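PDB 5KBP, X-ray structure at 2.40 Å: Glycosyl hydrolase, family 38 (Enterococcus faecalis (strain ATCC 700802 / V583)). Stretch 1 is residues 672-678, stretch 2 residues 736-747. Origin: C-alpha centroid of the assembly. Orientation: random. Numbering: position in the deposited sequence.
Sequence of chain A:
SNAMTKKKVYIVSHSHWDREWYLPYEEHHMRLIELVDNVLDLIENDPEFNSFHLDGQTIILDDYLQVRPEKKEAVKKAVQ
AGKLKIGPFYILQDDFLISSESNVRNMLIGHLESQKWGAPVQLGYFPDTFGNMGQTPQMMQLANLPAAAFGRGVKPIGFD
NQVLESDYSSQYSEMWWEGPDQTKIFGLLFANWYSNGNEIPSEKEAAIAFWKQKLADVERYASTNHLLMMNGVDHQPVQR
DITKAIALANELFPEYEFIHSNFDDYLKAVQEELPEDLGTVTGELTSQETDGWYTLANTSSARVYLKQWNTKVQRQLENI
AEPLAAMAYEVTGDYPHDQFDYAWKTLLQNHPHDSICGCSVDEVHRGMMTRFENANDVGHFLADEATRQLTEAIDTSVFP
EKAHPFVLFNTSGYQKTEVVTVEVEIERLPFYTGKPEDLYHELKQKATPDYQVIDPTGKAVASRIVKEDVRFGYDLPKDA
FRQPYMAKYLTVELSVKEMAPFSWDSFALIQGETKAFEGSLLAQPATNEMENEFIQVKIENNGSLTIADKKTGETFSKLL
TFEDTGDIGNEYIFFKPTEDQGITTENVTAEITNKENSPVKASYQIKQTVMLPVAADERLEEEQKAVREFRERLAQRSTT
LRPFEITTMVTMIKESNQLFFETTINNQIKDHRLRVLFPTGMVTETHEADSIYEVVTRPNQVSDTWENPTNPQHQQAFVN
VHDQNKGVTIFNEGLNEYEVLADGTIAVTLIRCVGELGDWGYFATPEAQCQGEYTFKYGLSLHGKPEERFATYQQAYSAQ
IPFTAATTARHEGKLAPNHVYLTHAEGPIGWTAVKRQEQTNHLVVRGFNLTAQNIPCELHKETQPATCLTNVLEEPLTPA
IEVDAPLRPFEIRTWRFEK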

ATOM      1  N   HIS A 672      22.419   0.204  15.287  1.00 51.74           N
ATOM      2  CA  HIS A 672      22.552  -0.459  16.577  1.00 53.70           C
ATOM      3  C   HIS A 672      21.554  -1.604  16.673  1.00 47.16           C
ATOM      4  O   HIS A 672      20.654  -1.750  15.843  1.00 42.87           O
ATOM      5  CB  HIS A 672      22.345   0.523  17.734  1.00 49.96           C
ATOM      6  CG  HIS A 672      20.922   0.942  17.918  1.00 51.13           C
ATOM      7  ND1 HIS A 672      20.264   0.836  19.126  1.00 50.66           N
ATOM      8  CD2 HIS A 672      20.026   1.464  17.048  1.00 48.69           C
ATOM      9  CE1 HIS A 672      19.025   1.275  18.990  1.00 44.70           C
ATOM     10  NE2 HIS A 672      18.856   1.661  17.739  1.00 46.82           N
ATOM     11  N   ARG A 673      21.729  -2.419  17.713  1.00 41.76           N
ATOM     12  CA  ARG A 673      20.846  -3.540  18.002  1.00 40.88           C
ATOM     13  C   ARG A 673      20.587  -3.583  19.499  1.00 48.71           C
ATOM     14  O   ARG A 673      21.532  -3.558  20.294  1.00 49.87           O
ATOM     15  CB  ARG A 673      21.456  -4.868  17.535  1.00 39.09           C
ATOM     16  CG  ARG A 673      20.598  -6.087  17.848  1.00 45.20           C
ATOM     17  CD  ARG A 673      21.404  -7.370  17.769  1.00 42.96           C
ATOM     18  NE  ARG A 673      22.503  -7.369  18.728  1.00 54.50           N
ATOM     19  CZ  ARG A 673      23.386  -8.353  18.859  1.00 58.10           C
ATOM     20  NH1 ARG A 673      24.353  -8.262  19.763  1.00 53.76           N
ATOM     21  NH2 ARG A 673      23.304  -9.429  18.088  1.00 51.63           N
ATOM     22  N   LEU A 674      19.312  -3.642  19.880  1.00 47.91           N
ATOM     23  CA  LEU A 674      18.903  -3.692  21.278  1.00 44.32           C
ATOM     24  C   LEU A 674      18.316  -5.061  21.588  1.00 45.12           C
ATOM     25  O   LEU A 674      17.437  -5.543  20.865  1.00 38.74           O
ATOM     26  CB  LEU A 674      17.878  -2.600  21.589  1.00 39.79           C
ATOM     27  CG  LEU A 674      17.346  -2.581  23.023  1.00 47.22           C
ATOM     28  CD1 LEU A 674      18.431  -2.143  23.999  1.00 43.27           C
ATOM     29  CD2 LEU A 674      16.122  -1.687  23.127  1.00 45.19           C
ATOM     30  N   ARG A 675      18.802  -5.682  22.661  1.00 46.14           N
ATOM     31  CA  ARG A 675      18.336  -6.995  23.079  1.00 52.88           C
ATOM     32  C   ARG A 675      17.982  -6.963  24.560  1.00 57.58           C
ATOM     33  O   ARG A 675      18.356  -6.044  25.294  1.00 51.55           O
ATOM     34  CB  ARG A 675      19.394  -8.082  22.830  1.00 53.94           C
ATOM     35  CG  ARG A 675      20.212  -7.892  21.564  1.00 56.16           C
ATOM     36  CD  ARG A 675      21.618  -8.439  21.751  1.00 57.10           C
ATOM     37  NE  ARG A 675      21.694  -9.883  21.549  1.00 54.54           N
ATOM     38  CZ  ARG A 675      22.731 -10.631  21.914  1.00 52.52           C
ATOM     39  NH1 ARG A 675      23.774 -10.073  22.515  1.00 45.14           N
ATOM     40  NH2 ARG A 675      22.723 -11.937  21.688  1.00 55.77           N
ATOM     41  N   VAL A 676      17.250  -7.988  24.990  1.00 56.36           N
ATOM     42  CA  VAL A 676      16.920  -8.204  26.393  1.00 56.44           C
ATOM     43  C   VAL A 676      17.511  -9.542  26.815  1.00 54.77           C
ATOM     44  O   VAL A 676      17.455 -10.522  26.062  1.00 50.76           O
ATOM     45  CB  VAL A 676      15.395  -8.155  26.638  1.00 43.96           C
ATOM     46  CG1 VAL A 676      14.665  -9.162  25.757  1.00 39.70           C
ATOM     47  CG2 VAL A 676      15.078  -8.384  28.110  1.00 50.10           C
ATOM     48  N   LEU A 677      18.096  -9.578  28.008  1.00 53.83           N
ATOM     49  CA  LEU A 677      18.869 -10.722  28.471  1.00 57.70           C
ATOM     50  C   LEU A 677      18.129 -11.457  29.581  1.00 64.73           C
ATOM     51  O   LEU A 677      17.470 -10.835  30.422  1.00 65.30           O
ATOM     52  CB  LEU A 677      20.249 -10.280  28.969  1.00 57.86           C
ATOM     53  CG  LEU A 677      21.407 -10.238  27.964  1.00 58.29           C
ATOM     54  CD1 LEU A 677      21.030  -9.494  26.691  1.00 59.69           C
ATOM     55  CD2 LEU A 677      22.638  -9.611  28.605  1.00 42.93           C
ATOM     56  N   PHE A 678      18.247 -12.784  29.579  1.00 59.84           N
ATOM     57  CA  PHE A 678      17.647 -13.632  30.609  1.00 53.28           C
ATOM     58  C   PHE A 678      18.649 -14.700  31.016  1.00 55.37           C
ATOM     59  O   PHE A 678      18.660 -15.808  30.463  1.00 61.10           O
ATOM     60  CB  PHE A 678      16.347 -14.273  30.121  1.00 50.44           C
ATOM     61  CG  PHE A 678      15.240 -13.294  29.877  1.00 53.64           C
ATOM     62  CD1 PHE A 678      14.470 -12.823  30.929  1.00 55.20           C
ATOM     63  CD2 PHE A 678      14.958 -12.852  28.596  1.00 50.95           C
ATOM     64  CE1 PHE A 678      13.446 -11.924  30.709  1.00 46.87           C
ATOM     65  CE2 PHE A 678      13.934 -11.953  28.368  1.00 50.85           C
ATOM     66  CZ  PHE A 678      13.178 -11.488  29.427  1.00 47.62           C
ATOM     67  N   ASN A 736      11.786 -12.626  16.612  1.00 42.66           N
ATOM     68  CA  ASN A 736      12.128 -13.926  16.052  1.00 51.44           C
ATOM     69  C   ASN A 736      13.623 -14.224  16.035  1.00 50.36           C
ATOM     70  O   ASN A 736      14.010 -15.314  15.600  1.00 52.81           O
ATOM     71  CB  ASN A 736      11.565 -14.038  14.631  1.00 50.99           C
ATOM     72  CG  ASN A 736      10.058 -13.869  14.591  1.00 55.10           C
ATOM     73  OD1 ASN A 736       9.538 -12.985  13.912  1.00 55.62           O
ATOM     74  ND2 ASN A 736       9.349 -14.717  15.326  1.00 60.96           N
ATOM     75  N   GLU A 737      14.472 -13.305  16.490  1.00 44.59           N
ATOM     76  CA  GLU A 737      15.904 -13.556  16.595  1.00 50.23           C
ATOM     77  C   GLU A 737      16.289 -13.702  18.059  1.00 45.36           C
ATOM     78  O   GLU A 737      15.921 -12.863  18.889  1.00 43.19           O
ATOM     79  CB  GLU A 737      16.726 -12.435  15.954  1.00 54.08           C
ATOM     80  CG  GLU A 737      18.210 -12.768  15.852  1.00 42.25           C
ATOM     81  CD  GLU A 737      19.057 -11.573  15.477  1.00 53.14           C
ATOM     82  OE1 GLU A 737      19.588 -10.907  16.390  1.00 57.09           O
ATOM     83  OE2 GLU A 737      19.188 -11.295  14.269  1.00 51.41           O
ATOM     84  N   TYR A 738      17.034 -14.761  18.370  1.00 41.79           N
ATOM     85  CA  TYR A 738      17.524 -14.996  19.718  1.00 41.93           C
ATOM     86  C   TYR A 738      18.928 -15.574  19.642  1.00 50.09           C
ATOM     87  O   TYR A 738      19.405 -15.978  18.576  1.00 50.16           O
ATOM     88  CB  TYR A 738      16.603 -15.942  20.502  1.00 38.63           C
ATOM     89  CG  TYR A 738      16.766 -17.398  20.129  1.00 38.68           C
ATOM     90  CD1 TYR A 738      16.103 -17.930  19.034  1.00 37.39           C
ATOM     91  CD2 TYR A 738      17.584 -18.242  20.872  1.00 38.43           C
ATOM     92  CE1 TYR A 738      16.245 -19.259  18.687  1.00 43.54           C
ATOM     93  CE2 TYR A 738      17.737 -19.572  20.530  1.00 42.31           C
ATOM     94  CZ  TYR A 738      17.064 -20.075  19.437  1.00 46.09           C
ATOM     95  OH  TYR A 738      17.211 -21.398  19.094  1.00 43.65           O
ATOM     96  N   GLU A 739      19.590 -15.616  20.795  1.00 48.09           N
ATOM     97  CA  GLU A 739      20.896 -16.248  20.915  1.00 53.12           C
ATOM     98  C   GLU A 739      21.071 -16.735  22.344  1.00 55.93           C
ATOM     99  O   GLU A 739      20.783 -15.998  23.292  1.00 69.34           O
ATOM    100  CB  GLU A 739      22.025 -15.281  20.539  1.00 57.30           C
ATOM    101  CG  GLU A 739      23.418 -15.862  20.730  1.00 60.98           C
ATOM    102  CD  GLU A 739      24.514 -14.931  20.252  1.00 69.12           C
ATOM    103  OE1 GLU A 739      25.605 -15.428  19.902  1.00 64.65           O
ATOM    104  OE2 GLU A 739      24.285 -13.704  20.223  1.00 70.27           O
ATOM    105  N   VAL A 740      21.532 -17.970  22.493  1.00 49.18           N
ATOM    106  CA  VAL A 740      21.826 -18.552  23.797  1.00 46.38           C
ATOM    107  C   VAL A 740      23.316 -18.364  24.047  1.00 52.17           C
ATOM    108  O   VAL A 740      24.151 -18.993  23.389  1.00 59.23           O
ATOM    109  CB  VAL A 740      21.425 -20.031  23.862  1.00 48.80           C
ATOM    110  CG1 VAL A 740      21.655 -20.579  25.261  1.00 47.43           C
ATOM    111  CG2 VAL A 740      19.973 -20.201  23.447  1.00 51.34           C
ATOM    112  N   LEU A 741      23.651 -17.496  24.997  1.00 51.12           N
ATOM    113  CA  LEU A 741      25.043 -17.161  25.249  1.00 55.16           C
ATOM    114  C   LEU A 741      25.750 -18.307  25.975  1.00 65.03           C
ATOM    115  O   LEU A 741      25.133 -19.281  26.418  1.00 68.95           O
ATOM    116  CB  LEU A 741      25.143 -15.862  26.048  1.00 58.12           C
ATOM    117  CG  LEU A 741      25.290 -14.561  25.248  1.00 57.62           C
ATOM    118  CD1 LEU A 741      24.292 -14.479  24.099  1.00 57.97           C
ATOM    119  CD2 LEU A 741      25.142 -13.356  26.163  1.00 53.09           C
ATOM    120  N   ALA A 742      27.075 -18.173  26.094  1.00 66.35           N
ATOM    121  CA  ALA A 742      27.898 -19.266  26.606  1.00 63.39           C
ATOM    122  C   ALA A 742      27.585 -19.596  28.060  1.00 60.77           C
ATOM    123  O   ALA A 742      27.724 -20.754  28.472  1.00 61.84           O
ATOM    124  CB  ALA A 742      29.380 -18.925  26.448  1.00 55.77           C
ATOM    125  N   ASP A 743      27.172 -18.607  28.852  1.00 55.76           N
ATOM    126  CA  ASP A 743      26.816 -18.835  30.245  1.00 63.38           C
ATOM    127  C   ASP A 743      25.338 -19.175  30.425  1.00 64.55           C
ATOM    128  O   ASP A 743      24.811 -19.042  31.535  1.00 63.42           O
ATOM    129  CB  ASP A 743      27.196 -17.617  31.094  1.00 73.08           C
ATOM    130  CG  ASP A 743      26.617 -16.321  30.557  1.00 79.02           C
ATOM    131  OD1 ASP A 743      25.389 -16.249  30.357  1.00 79.97           O
ATOM    132  OD2 ASP A 743      27.396 -15.372  30.331  1.00 84.16           O
ATOM    133  N   GLY A 744      24.665 -19.607  29.361  1.00 65.48           N
ATOM    134  CA  GLY A 744      23.263 -19.958  29.437  1.00 57.66           C
ATOM    135  C   GLY A 744      22.300 -18.797  29.340  1.00 49.19           C
ATOM    136  O   GLY A 744      21.092 -19.001  29.502  1.00 54.57           O
ATOM    137  N   THR A 745      22.788 -17.589  29.076  1.00 53.86           N
ATOM    138  CA  THR A 745      21.914 -16.426  28.987  1.00 57.58           C
ATOM    139  C   THR A 745      21.127 -16.455  27.685  1.00 56.07           C
ATOM    140  O   THR A 745      21.710 -16.537  26.599  1.00 49.98           O
ATOM    141  CB  THR A 745      22.730 -15.142  29.082  1.00 53.08           C
ATOM    142  OG1 THR A 745      23.334 -15.054  30.379  1.00 61.94           O
ATOM    143  CG2 THR A 745      21.840 -13.927  28.851  1.00 43.89           C
ATOM    144  N   ILE A 746      19.804 -16.394  27.794  1.00 56.55           N
ATOM    145  CA  ILE A 746      18.946 -16.244  26.624  1.00 54.27           C
ATOM    146  C   ILE A 746      18.850 -14.760  26.293  1.00 53.99           C
ATOM    147  O   ILE A 746      18.391 -13.961  27.115  1.00 57.55           O
ATOM    148  CB  ILE A 746      17.555 -16.843  26.869  1.00 51.82           C
ATOM    149  CG1 ILE A 746      17.671 -18.311  27.286  1.00 49.85           C
ATOM    150  CG2 ILE A 746      16.700 -16.712  25.623  1.00 42.76           C
ATOM    151  CD1 ILE A 746      16.338 -18.960  27.577  1.00 49.32           C
ATOM    152  N   ALA A 747      19.288 -14.391  25.095  1.00 51.88           N
ATOM    153  CA  ALA A 747      19.249 -13.010  24.631  1.00 49.28           C
ATOM    154  C   ALA A 747      18.275 -12.927  23.464  1.00 51.66           C
ATOM    155  O   ALA A 747      18.529 -13.496  22.396  1.00 50.60           O
ATOM    156  CB  ALA A 747      20.640 -12.528  24.225  1.00 44.25           C
TER

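Arg675, Phe678 and Ala747 cover the most surface in this contact, nearly half of the total. Phe678 supplies the backbone register. It faces Ile746 as the hydrogen-bonded pair of an antiparallel bridge, its N donating to Ile746 O at 2.7 Å while Ile746 N returns a bond to Phe678 O at 3.0 Å. Their side chains leave on the same face of the sheet, with Phe678 CB 4.3 Å from Ile746 CB, but the phenyl ring then leads away, so this buried pair touches mainly near its roots.

On the face of Leu677 and Ala747, the rule is small beside long. The methyl of Ala747 meets Leu677 CD1 at 3.9 Å and lies over one face of the Arg675 guanidinium, CB to NH2 3.3 Å. So compact a side chain lets the arginine lie close above it and reach the neighboring hairpin strand, where Arg675 NH2 forms a salt bridge with Glu739 OE2 at 2.8 Å. Arg675 NH1 is satisfied elsewhere in the structure, so the buried charge is well paid for. Ala747 CA also approaches Val676 O at 3.4 Å, a CA-H...O contact.

The hairpin itself is closed by a type I turn from Leu741 to Gly744; the positive phi of Gly744 (82°) suits glycine, since a CB would jam against the preceding carbonyl.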